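Catechol 2,3-dioxygenase (Pseudomonas sp. KL28, PDB 3HPY) probably cleaves the ring of catechol with O2 at a non-haem iron, giving 2-hydroxy-6-oxohexa-2,4-dienoate, and binds 4-methylcatechol beside that iron. Local coordinates at residues C[4-9]-C[194-199]; C[84-89]-C[166-171]; C[105-110]-C[117-122]; C[174-179]-C[275-280]. All coordinates share one frame; numbering follows the deposited sequence.

Interaction 1 of 4, residues C[4-9]-C[194-199]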
# COMPACT_ATOMS: atom_id res chain seq x y z
N THR C 4 10.44 -27.87 -13.59
CA THR C 4 11.39 -28.98 -13.67
C THR C 4 12.80 -28.42 -13.78
O THR C 4 12.99 -27.20 -13.88
CB THR C 4 11.14 -29.89 -14.91
OG1 THR C 4 11.23 -29.10 -16.10
CG2 THR C 4 9.77 -30.54 -14.85
N GLY C 5 13.80 -29.30 -13.78
CA GLY C 5 15.19 -28.86 -13.89
C GLY C 5 15.64 -27.93 -12.78
O GLY C 5 15.51 -28.27 -11.59
N VAL C 6 16.20 -26.78 -13.14
CA VAL C 6 16.65 -25.81 -12.15
C VAL C 6 15.41 -25.06 -11.65
O VAL C 6 14.74 -24.38 -12.42
CB VAL C 6 17.64 -24.80 -12.76
CG1 VAL C 6 18.13 -23.84 -11.70
CG2 VAL C 6 18.80 -25.55 -13.39
N LEU C 7 15.10 -25.21 -10.37
CA LEU C 7 13.91 -24.60 -9.81
C LEU C 7 14.03 -23.16 -9.33
O LEU C 7 13.25 -22.30 -9.73
CB LEU C 7 13.41 -25.45 -8.63
CG LEU C 7 13.06 -26.92 -8.89
CD1 LEU C 7 12.57 -27.57 -7.61
CD2 LEU C 7 12.00 -27.01 -9.98
N ARG C 8 15.03 -22.91 -8.50
CA ARG C 8 15.19 -21.58 -7.91
C ARG C 8 16.58 -21.37 -7.31
O ARG C 8 17.37 -22.30 -7.19
CB ARG C 8 14.15 -21.43 -6.78
CG ARG C 8 14.01 -22.70 -5.87
CD ARG C 8 13.66 -22.35 -4.41
NE ARG C 8 13.74 -23.43 -3.40
CZ ARG C 8 13.14 -24.62 -3.47
NH1 ARG C 8 12.41 -24.95 -4.52
NH2 ARG C 8 13.22 -25.47 -2.45
N PRO C 9 16.91 -20.10 -6.98
CA PRO C 9 18.22 -19.84 -6.37
C PRO C 9 18.15 -20.56 -5.02
O PRO C 9 17.16 -20.39 -4.30
CB PRO C 9 18.21 -18.33 -6.19
CG PRO C 9 17.40 -17.84 -7.35
CD PRO C 9 16.30 -18.87 -7.50
N LEU C 194 18.04 -13.41 -16.53
CA LEU C 194 17.56 -14.75 -16.82
C LEU C 194 16.57 -15.37 -15.82
O LEU C 194 16.68 -15.16 -14.61
CB LEU C 194 18.78 -15.68 -16.96
CG LEU C 194 19.93 -15.20 -17.84
CD1 LEU C 194 21.18 -16.02 -17.52
CD2 LEU C 194 19.56 -15.30 -19.32
N SER C 195 15.62 -16.15 -16.33
CA SER C 195 14.64 -16.82 -15.49
C SER C 195 14.64 -18.32 -15.79
O SER C 195 14.90 -18.73 -16.91
CB SER C 195 13.23 -16.26 -15.74
OG SER C 195 12.21 -16.97 -15.04
N CYS C 196 14.38 -19.13 -14.77
CA CYS C 196 14.29 -20.58 -14.93
C CYS C 196 12.93 -20.95 -14.36
O CYS C 196 12.73 -22.07 -13.87
CB CYS C 196 15.40 -21.29 -14.15
SG CYS C 196 15.44 -20.97 -12.36
N SER C 197 12.01 -20.00 -14.45
CA SER C 197 10.66 -20.15 -13.88
C SER C 197 9.77 -19.07 -14.52
O SER C 197 9.98 -18.71 -15.67
CB SER C 197 10.75 -19.92 -12.38
OG SER C 197 11.22 -18.60 -12.11
N HIS C 198 8.75 -18.59 -13.80
CA HIS C 198 7.95 -17.50 -14.36
C HIS C 198 8.17 -16.19 -13.59
O HIS C 198 7.34 -15.28 -13.61
CB HIS C 198 6.44 -17.85 -14.46
CG HIS C 198 5.78 -18.17 -13.16
ND1 HIS C 198 5.48 -19.46 -12.77
CD2 HIS C 198 5.35 -17.37 -12.15
CE1 HIS C 198 4.91 -19.44 -11.58
NE2 HIS C 198 4.82 -18.18 -11.18
N LYS C 199 9.32 -16.10 -12.93
CA LYS C 199 9.70 -14.89 -12.21
C LYS C 199 10.43 -14.01 -13.24
O LYS C 199 10.96 -14.53 -14.23
CB LYS C 199 10.66 -15.21 -11.05
CG LYS C 199 10.06 -15.99 -9.90
CD LYS C 199 11.13 -16.58 -8.98
CE LYS C 199 12.05 -15.51 -8.41
NZ LYS C 199 13.21 -16.08 -7.69
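C196 brings the loop after strand 189-195 against the N-terminal strand 6-7, and it gives this contact more buried surface than any other residue of the two segments. Its CB lies 3.6 Å from the backbone O of V6. With chi1 at 58°, SG occupies the crowded position between the backbone N and the carbonyl carbon. There C196 SG sits 3.7 Å from the O of L7 and 4.0 Å from CG1 of V6, the branch anti to the backbone N. V6 O and C196 O, two acceptors, are 3.4 Å apart and cannot bond.

K199 makes the second touch: bent at chi3 (58°), it meets P9 tip to tip, K199 NZ 4.2 Å from P9 CD. The ammonium is held by D202 in a salt bridge and by the carbonyl of D153. Two successive ST turns shape the loop, S197 N donating to S195 OG over 3.1 Å and K199 N to S197 OG over 3.2 Å; S197 OG is also hydrogen-bonded to D202 OD2. The H198 ring stacks on H198 of the second subunit.

P9 lies about 5 Å, side chain to side chain, from the iron ligand H154. No clear hydrogen bond crosses the contact, which is largely one of close packing.

Interaction 2 of 4, residues C[84-89]-C[166-171]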
# COMPACT_ATOMS: atom_id res chain seq x y z
N ALA C 84 25.99 -34.00 -16.24
CA ALA C 84 26.39 -34.59 -17.52
C ALA C 84 26.32 -33.62 -18.70
O ALA C 84 27.20 -33.62 -19.56
CB ALA C 84 25.55 -35.81 -17.82
N ASP C 85 25.27 -32.81 -18.74
CA ASP C 85 25.09 -31.85 -19.82
C ASP C 85 26.15 -30.75 -19.73
O ASP C 85 26.54 -30.17 -20.74
CB ASP C 85 23.70 -31.23 -19.77
CG ASP C 85 22.59 -32.27 -19.86
OD1 ASP C 85 22.73 -33.23 -20.64
OD2 ASP C 85 21.56 -32.12 -19.16
N LEU C 86 26.59 -30.45 -18.51
CA LEU C 86 27.61 -29.43 -18.32
C LEU C 86 28.95 -29.95 -18.85
O LEU C 86 29.72 -29.21 -19.46
CB LEU C 86 27.73 -29.06 -16.84
CG LEU C 86 26.60 -28.19 -16.27
CD1 LEU C 86 26.67 -28.20 -14.75
CD2 LEU C 86 26.70 -26.77 -16.82
N GLN C 87 29.23 -31.22 -18.60
CA GLN C 87 30.48 -31.79 -19.07
C GLN C 87 30.45 -31.99 -20.58
O GLN C 87 31.43 -31.72 -21.26
CB GLN C 87 30.76 -33.12 -18.38
CG GLN C 87 30.73 -33.04 -16.88
CD GLN C 87 31.18 -34.32 -16.25
OE1 GLN C 87 30.60 -34.79 -15.27
NE2 GLN C 87 32.23 -34.91 -16.80
N ALA C 88 29.32 -32.44 -21.11
CA ALA C 88 29.20 -32.65 -22.56
C ALA C 88 29.41 -31.32 -23.27
O ALA C 88 29.93 -31.27 -24.39
CB ALA C 88 27.81 -33.22 -22.90
N TYR C 89 28.99 -30.24 -22.61
CA TYR C 89 29.10 -28.88 -23.13
C TYR C 89 30.56 -28.46 -23.14
O TYR C 89 30.96 -27.59 -23.91
CB TYR C 89 28.31 -27.90 -22.26
CG TYR C 89 28.10 -26.54 -22.90
CD1 TYR C 89 27.20 -26.36 -23.95
CD2 TYR C 89 28.83 -25.42 -22.47
CE1 TYR C 89 27.03 -25.12 -24.56
CE2 TYR C 89 28.66 -24.17 -23.07
CZ TYR C 89 27.77 -24.03 -24.11
OH TYR C 89 27.61 -22.80 -24.71
N GLN C 166 25.43 -16.52 -20.92
CA GLN C 166 24.05 -16.66 -21.37
C GLN C 166 23.84 -18.03 -22.02
O GLN C 166 22.91 -18.75 -21.66
CB GLN C 166 23.69 -15.53 -22.33
CG GLN C 166 22.36 -15.72 -23.05
CD GLN C 166 21.85 -14.46 -23.73
OE1 GLN C 166 22.63 -13.62 -24.19
NE2 GLN C 166 20.53 -14.33 -23.82
N LYS C 167 24.71 -18.38 -22.97
CA LYS C 167 24.61 -19.65 -23.68
C LYS C 167 24.48 -20.83 -22.73
O LYS C 167 23.63 -21.70 -22.91
CB LYS C 167 25.83 -19.87 -24.58
CG LYS C 167 26.00 -18.85 -25.69
CD LYS C 167 27.13 -19.24 -26.67
CE LYS C 167 28.54 -18.96 -26.13
NZ LYS C 167 29.01 -19.91 -25.07
N ILE C 168 25.34 -20.87 -21.71
CA ILE C 168 25.30 -21.97 -20.76
C ILE C 168 23.97 -21.98 -20.02
O ILE C 168 23.36 -23.04 -19.83
CB ILE C 168 26.43 -21.85 -19.73
CG1 ILE C 168 27.78 -21.82 -20.44
CG2 ILE C 168 26.37 -23.02 -18.76
CD1 ILE C 168 28.92 -21.45 -19.54
N PHE C 169 23.52 -20.81 -19.60
CA PHE C 169 22.24 -20.73 -18.90
C PHE C 169 21.04 -21.09 -19.76
O PHE C 169 20.18 -21.85 -19.32
CB PHE C 169 22.04 -19.35 -18.28
CG PHE C 169 22.68 -19.21 -16.93
CD1 PHE C 169 24.02 -18.87 -16.80
CD2 PHE C 169 21.95 -19.50 -15.78
CE1 PHE C 169 24.63 -18.82 -15.55
CE2 PHE C 169 22.55 -19.46 -14.52
CZ PHE C 169 23.90 -19.12 -14.40
N THR C 170 20.97 -20.55 -20.98
CA THR C 170 19.83 -20.81 -21.85
C THR C 170 19.92 -22.10 -22.67
O THR C 170 18.89 -22.66 -23.06
CB THR C 170 19.55 -19.63 -22.83
OG1 THR C 170 20.57 -19.57 -23.84
CG2 THR C 170 19.49 -18.31 -22.08
N GLU C 171 21.13 -22.57 -22.95
CA GLU C 171 21.25 -23.80 -23.73
C GLU C 171 21.54 -25.02 -22.87
O GLU C 171 21.35 -26.15 -23.33
CB GLU C 171 22.33 -23.64 -24.80
CG GLU C 171 22.03 -22.52 -25.77
CD GLU C 171 22.87 -22.58 -27.03
OE1 GLU C 171 24.10 -22.79 -26.93
OE2 GLU C 171 22.30 -22.40 -28.13
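Y89 reaches from the last part of helix 76-89 across to helix 162-171, and its ring crosses the I168 side chain obliquely, Y89 CE2 lying 3.6 Å from I168 CG1. The motif is a helix-helix contact between the two halves of an extradiol dioxygenase of the vicinal oxygen chelate superfamily: 84-89 belongs to the N-terminal half and 166-171 to the glyoxalase-like C-terminal half. The segment axes come no closer than 11.6 Å and run at 137° to one another. That separation is too wide for backbones to meet, so long side chains bridge it.

The Y89 ring is carried outward by CG lying anti to the backbone N (chi1 -167°). Deeper in the interface L86 supplies the second apolar touch, its CD2 4.2 Å from I168 CG2. I168 thus serves both partners, CG1 for the tyrosine and CG2, anti to its own backbone N, for the leucine. V172 and L173, just beyond the second helix, extend the packing on Y89 and I168 respectively. The contact lies away from the iron site, and no other subunit touches it.

On the more exposed side the K167 chain, bent at chi3 and chi4, crosses the tyrosine at about a right angle. K167 NZ donates a 3.2 Å hydrogen bond to Y89 OH near the ring plane, while K167 CB approaches the same oxygen to 3.4 Å.

Interaction 3 of 4, residues C[105-110]-C[117-122]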
# COMPACT_ATOMS: atom_id res chain seq x y z
N GLY C 105 22.94 -31.69 0.78
CA GLY C 105 23.36 -32.85 0.03
C GLY C 105 24.51 -32.48 -0.87
O GLY C 105 24.94 -31.33 -0.91
N GLU C 106 25.02 -33.46 -1.61
CA GLU C 106 26.13 -33.18 -2.49
C GLU C 106 25.64 -32.24 -3.58
O GLU C 106 24.47 -32.27 -3.95
CB GLU C 106 26.63 -34.48 -3.09
CG GLU C 106 25.58 -35.16 -3.89
CD GLU C 106 26.09 -36.38 -4.59
OE1 GLU C 106 25.32 -36.96 -5.38
OE2 GLU C 106 27.26 -36.77 -4.37
N ARG C 107 26.55 -31.41 -4.08
CA ARG C 107 26.24 -30.43 -5.11
C ARG C 107 27.28 -30.42 -6.22
O ARG C 107 28.45 -30.74 -6.00
CB ARG C 107 26.16 -29.04 -4.48
CG ARG C 107 26.19 -29.04 -2.96
CD ARG C 107 27.11 -27.96 -2.43
NE ARG C 107 27.66 -28.31 -1.13
CZ ARG C 107 28.57 -27.59 -0.48
NH1 ARG C 107 29.04 -26.46 -1.00
NH2 ARG C 107 29.02 -28.01 0.70
N VAL C 108 26.85 -30.03 -7.41
CA VAL C 108 27.73 -29.96 -8.57
C VAL C 108 28.16 -28.51 -8.71
O VAL C 108 27.31 -27.63 -8.84
CB VAL C 108 26.99 -30.40 -9.85
CG1 VAL C 108 27.96 -30.52 -11.00
CG2 VAL C 108 26.27 -31.71 -9.60
N ARG C 109 29.47 -28.26 -8.68
CA ARG C 109 29.97 -26.89 -8.81
C ARG C 109 30.86 -26.73 -10.03
O ARG C 109 31.65 -27.61 -10.36
CB ARG C 109 30.76 -26.48 -7.56
CG ARG C 109 31.15 -25.00 -7.55
CD ARG C 109 32.14 -24.68 -6.44
NE ARG C 109 31.62 -24.95 -5.10
CZ ARG C 109 32.34 -24.82 -3.99
NH1 ARG C 109 33.60 -24.42 -4.05
NH2 ARG C 109 31.79 -25.09 -2.81
N PHE C 110 30.70 -25.61 -10.72
CA PHE C 110 31.50 -25.33 -11.90
C PHE C 110 31.78 -23.83 -11.97
O PHE C 110 31.17 -23.05 -11.24
CB PHE C 110 30.76 -25.81 -13.16
CG PHE C 110 29.45 -25.10 -13.41
CD1 PHE C 110 29.41 -23.92 -14.15
CD2 PHE C 110 28.26 -25.62 -12.90
CE1 PHE C 110 28.20 -23.27 -14.39
CE2 PHE C 110 27.05 -24.97 -13.13
CZ PHE C 110 27.02 -23.80 -13.88
N LEU C 117 31.58 -18.86 -9.47
CA LEU C 117 31.34 -20.28 -9.21
C LEU C 117 29.85 -20.51 -8.99
O LEU C 117 29.22 -19.82 -8.20
CB LEU C 117 32.11 -20.73 -7.97
CG LEU C 117 33.59 -20.34 -7.90
CD1 LEU C 117 34.23 -21.02 -6.71
CD2 LEU C 117 34.29 -20.75 -9.18
N ILE C 118 29.29 -21.48 -9.70
CA ILE C 118 27.88 -21.81 -9.59
C ILE C 118 27.72 -23.21 -8.99
O ILE C 118 28.55 -24.08 -9.23
CB ILE C 118 27.20 -21.78 -10.97
CG1 ILE C 118 27.54 -20.47 -11.68
CG2 ILE C 118 25.70 -21.92 -10.83
CD1 ILE C 118 26.96 -19.23 -11.04
N GLU C 119 26.67 -23.40 -8.22
CA GLU C 119 26.41 -24.70 -7.61
C GLU C 119 25.01 -25.19 -7.94
O GLU C 119 24.09 -24.40 -8.10
CB GLU C 119 26.57 -24.61 -6.09
CG GLU C 119 27.97 -24.93 -5.58
CD GLU C 119 28.03 -24.98 -4.07
OE1 GLU C 119 26.99 -25.27 -3.44
OE2 GLU C 119 29.12 -24.74 -3.50
N LEU C 120 24.86 -26.51 -8.04
CA LEU C 120 23.58 -27.14 -8.32
C LEU C 120 23.42 -28.29 -7.33
O LEU C 120 24.32 -29.13 -7.20
CB LEU C 120 23.56 -27.68 -9.76
CG LEU C 120 22.87 -26.88 -10.87
CD1 LEU C 120 23.20 -25.41 -10.78
CD2 LEU C 120 23.32 -27.44 -12.20
N TYR C 121 22.31 -28.32 -6.60
CA TYR C 121 22.07 -29.39 -5.65
C TYR C 121 20.60 -29.76 -5.67
O TYR C 121 19.76 -28.96 -6.06
CB TYR C 121 22.44 -28.95 -4.23
CG TYR C 121 21.57 -27.84 -3.67
CD1 TYR C 121 21.80 -26.51 -4.02
CD2 TYR C 121 20.54 -28.12 -2.78
CE1 TYR C 121 21.02 -25.48 -3.49
CE2 TYR C 121 19.75 -27.10 -2.24
CZ TYR C 121 20.01 -25.78 -2.59
OH TYR C 121 19.26 -24.77 -2.02
N ALA C 122 20.30 -30.97 -5.22
CA ALA C 122 18.92 -31.44 -5.18
C ALA C 122 18.46 -31.70 -3.76
O ALA C 122 17.27 -31.88 -3.52
CB ALA C 122 18.79 -32.72 -6.01
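The F110 ring takes I118 on one face: I118 CB stands over it in a CH-pi contact, 3.9 Å from the centroid and 26° off the ring normal. F110 holds CG in the crowded position between its backbone N and carbonyl carbon (chi1 63°), which lays the ring alongside I118, both side chains pointing the same way. On the other face of the sheet two guanidinium groups address the carboxylate of E119 by their edges. That of R109 is nearly coplanar with the carboxylate and lies alongside it, R109 gripping E119 OE2 side-on with NE at 3.0 Å and NH2 at 2.8 Å. NE uses the anti lone pair of OE2, whereas NH2 comes nearly along the C-O axis.

R107 crosses E119 obliquely, its guanidinium 46° from the carboxylate plane, and R107 NH1 reaches E119 OE2 from above that plane over 3.0 Å. Three donors, none of them straight, converge on OE2, an environment that would probably stabilise the ionised glutamate. R107 has its stronger partner in E100, and R109 makes a cation-pi contact with F68.

V108 and L120 form a hydrogen-bonded antiparallel pair, with V108 N to L120 O at 2.7 Å. F110 and I118 form the next, with I118 N to F110 O at 2.9 Å; between them R109 and E119 are a non-hydrogen-bonded pair. V108 and F110 turn toward helix 76-89, which packs on that face through L79 and L86. Strand 65-73, helix 76-89 and strands 93-96, 107-111 and 117-121 follow the beta-alpha-beta-beta-beta module of vicinal oxygen chelate proteins, and this hairpin forms its last two strands.

Interaction 4 of 4, residues C[174-179]-C[275-280]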
# COMPACT_ATOMS: atom_id res chain seq x y z
N GLY C 174 18.50 -24.55 -18.86
CA GLY C 174 17.08 -24.34 -19.06
C GLY C 174 16.59 -22.95 -18.70
O GLY C 174 15.43 -22.78 -18.33
N PHE C 175 17.46 -21.95 -18.80
CA PHE C 175 17.05 -20.59 -18.51
C PHE C 175 16.64 -19.92 -19.81
O PHE C 175 16.79 -20.49 -20.89
CB PHE C 175 18.18 -19.79 -17.87
CG PHE C 175 18.41 -20.12 -16.43
CD1 PHE C 175 18.78 -21.41 -16.03
CD2 PHE C 175 18.26 -19.14 -15.46
CE1 PHE C 175 18.99 -21.70 -14.69
CE2 PHE C 175 18.48 -19.42 -14.11
CZ PHE C 175 18.84 -20.70 -13.72
N TYR C 176 16.09 -18.71 -19.70
CA TYR C 176 15.67 -17.96 -20.88
C TYR C 176 15.74 -16.47 -20.58
O TYR C 176 15.54 -16.06 -19.44
CB TYR C 176 14.25 -18.34 -21.31
CG TYR C 176 13.13 -17.90 -20.39
CD1 TYR C 176 12.34 -16.79 -20.70
CD2 TYR C 176 12.82 -18.63 -19.24
CE1 TYR C 176 11.26 -16.42 -19.89
CE2 TYR C 176 11.75 -18.27 -18.42
CZ TYR C 176 10.98 -17.17 -18.75
OH TYR C 176 9.92 -16.82 -17.95
N LEU C 177 16.04 -15.68 -21.60
CA LEU C 177 16.18 -14.24 -21.47
C LEU C 177 14.85 -13.54 -21.24
O LEU C 177 13.93 -13.66 -22.04
CB LEU C 177 16.81 -13.64 -22.73
CG LEU C 177 18.04 -12.74 -22.55
CD1 LEU C 177 18.38 -12.06 -23.87
CD2 LEU C 177 17.77 -11.71 -21.48
N VAL C 178 14.75 -12.80 -20.14
CA VAL C 178 13.53 -12.07 -19.87
C VAL C 178 13.75 -10.64 -20.33
O VAL C 178 12.92 -10.06 -21.01
CB VAL C 178 13.16 -12.09 -18.37
CG1 VAL C 178 11.86 -11.36 -18.16
CG2 VAL C 178 13.06 -13.53 -17.86
N GLU C 179 14.90 -10.08 -19.97
CA GLU C 179 15.23 -8.72 -20.38
C GLU C 179 16.72 -8.51 -20.60
O GLU C 179 17.56 -9.20 -20.02
CB GLU C 179 14.74 -7.71 -19.34
CG GLU C 179 13.27 -7.35 -19.44
CD GLU C 179 12.96 -6.10 -18.64
OE1 GLU C 179 13.68 -5.10 -18.81
OE2 GLU C 179 11.99 -6.11 -17.84
N PRO C 275 6.74 -13.35 -16.64
CA PRO C 275 7.11 -13.97 -17.90
C PRO C 275 7.09 -15.49 -17.88
O PRO C 275 7.26 -16.12 -16.83
CB PRO C 275 8.50 -13.41 -18.17
CG PRO C 275 9.06 -13.27 -16.79
CD PRO C 275 7.90 -12.70 -16.00
N TYR C 276 6.87 -16.08 -19.05
CA TYR C 276 6.85 -17.52 -19.20
C TYR C 276 7.88 -17.83 -20.31
O TYR C 276 8.26 -16.94 -21.07
CB TYR C 276 5.43 -17.99 -19.57
CG TYR C 276 4.48 -18.06 -18.37
CD1 TYR C 276 4.37 -19.23 -17.62
CD2 TYR C 276 3.77 -16.92 -17.93
CE1 TYR C 276 3.58 -19.28 -16.46
CE2 TYR C 276 2.96 -16.97 -16.77
CZ TYR C 276 2.88 -18.15 -16.03
OH TYR C 276 2.17 -18.24 -14.85
N PRO C 277 8.35 -19.09 -20.39
CA PRO C 277 9.34 -19.51 -21.39
C PRO C 277 8.97 -19.21 -22.86
O PRO C 277 9.83 -19.18 -23.73
CB PRO C 277 9.47 -21.02 -21.13
CG PRO C 277 9.12 -21.16 -19.69
CD PRO C 277 7.99 -20.20 -19.49
N ASP C 278 7.68 -18.98 -23.12
CA ASP C 278 7.21 -18.71 -24.47
C ASP C 278 7.24 -17.23 -24.81
O ASP C 278 6.88 -16.85 -25.92
CB ASP C 278 5.78 -19.22 -24.64
CG ASP C 278 4.82 -18.57 -23.65
OD1 ASP C 278 5.08 -18.67 -22.43
OD2 ASP C 278 3.83 -17.96 -24.08
N TYR C 279 7.66 -16.40 -23.86
CA TYR C 279 7.71 -14.95 -24.06
C TYR C 279 8.99 -14.46 -24.72
O TYR C 279 10.06 -15.04 -24.55
CB TYR C 279 7.56 -14.22 -22.72
CG TYR C 279 6.14 -14.15 -22.18
CD1 TYR C 279 5.84 -13.34 -21.08
CD2 TYR C 279 5.10 -14.86 -22.78
CE1 TYR C 279 4.54 -13.24 -20.60
CE2 TYR C 279 3.80 -14.77 -22.30
CZ TYR C 279 3.52 -13.95 -21.21
OH TYR C 279 2.22 -13.82 -20.76
N GLU C 280 8.86 -13.38 -25.49
CA GLU C 280 10.00 -12.76 -26.16
C GLU C 280 10.63 -11.76 -25.18
O GLU C 280 9.92 -11.03 -24.49
CB GLU C 280 9.53 -12.06 -27.43
CG GLU C 280 9.44 -13.01 -28.60
CD GLU C 280 10.80 -13.31 -29.18
OE1 GLU C 280 11.35 -12.41 -29.85
OE2 GLU C 280 11.32 -14.43 -28.95
O HOH W 1 10.00 -10.64 -21.47
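Y176 OH is held by one hydrogen bond, to the backbone O of S197. Two more polar atoms crowd Y176 OH without bonding: P275 O at 3.0 Å, near the ring plane, and Y276 N at 3.3 Å, both at poor angles. The Y176 ring makes the largest single contribution to the contact. With chi1 at 70° it stands in the crowded position between the backbone N and the carbonyl carbon, directed at residues 275-277, and one face receives P277. P277 CA lies almost straight over the centre, 3.8 Å from the centroid of the Y176 ring and only 8° off the normal, a CH-pi contact. A separate apolar touch brings P277 CG to 4.1 Å from Y176 CE2. The carbonyl O of Y276 approaches Y176 CE1 to 3.3 Å.

V178 continues the interface further along the strand, crossing P275 at about a right angle with V178 CG1, the branch anti to its backbone N, 3.7 Å from P275 CG. Beyond it a water bridges the two chain segments, donating to V178 O and to E280 O, each over 3.0 Å. V178 and E179 both face W193 in a classic beta bulge, and W193 lines the 4-methylcatechol pocket. The loop keeps its own shape through a type I turn from Y276 to Y279, closed by Y279 N bonding to Y276 O. Its outer side meets the second subunit, where D278 forms a salt bridge with R8 of that chain.

Helix 162-171 leads through G174 into strand 176-182, which lies between its antiparallel neighbour 189-195 and the parallel strand 282-284 that the loop enters.

Interactions 2 and 3 touch through L86, whose CD1 lies 3.6 Å from F110 CD2, so helix 76-89 spans from the N-terminal hairpin to helix 162-171. Interaction 2 meets interaction 1 where F169 CB lies 3.5 Å from L194 CD1, and continues into interaction 4 by the probable backbone bond F169 O to F175 N. Interactions 1 and 4, with centres 10 Å apart, share neighbouring strands joined by S195 O and Y176 N at 3.0 Å, and both touch the second subunit. They lie near but outside direct contact with the ligand: the K199 and V178 side chains are each about 10 Å from the bound 4-methylcatechol. I118 of interaction 3 is about 11 Å from H154, between side chains.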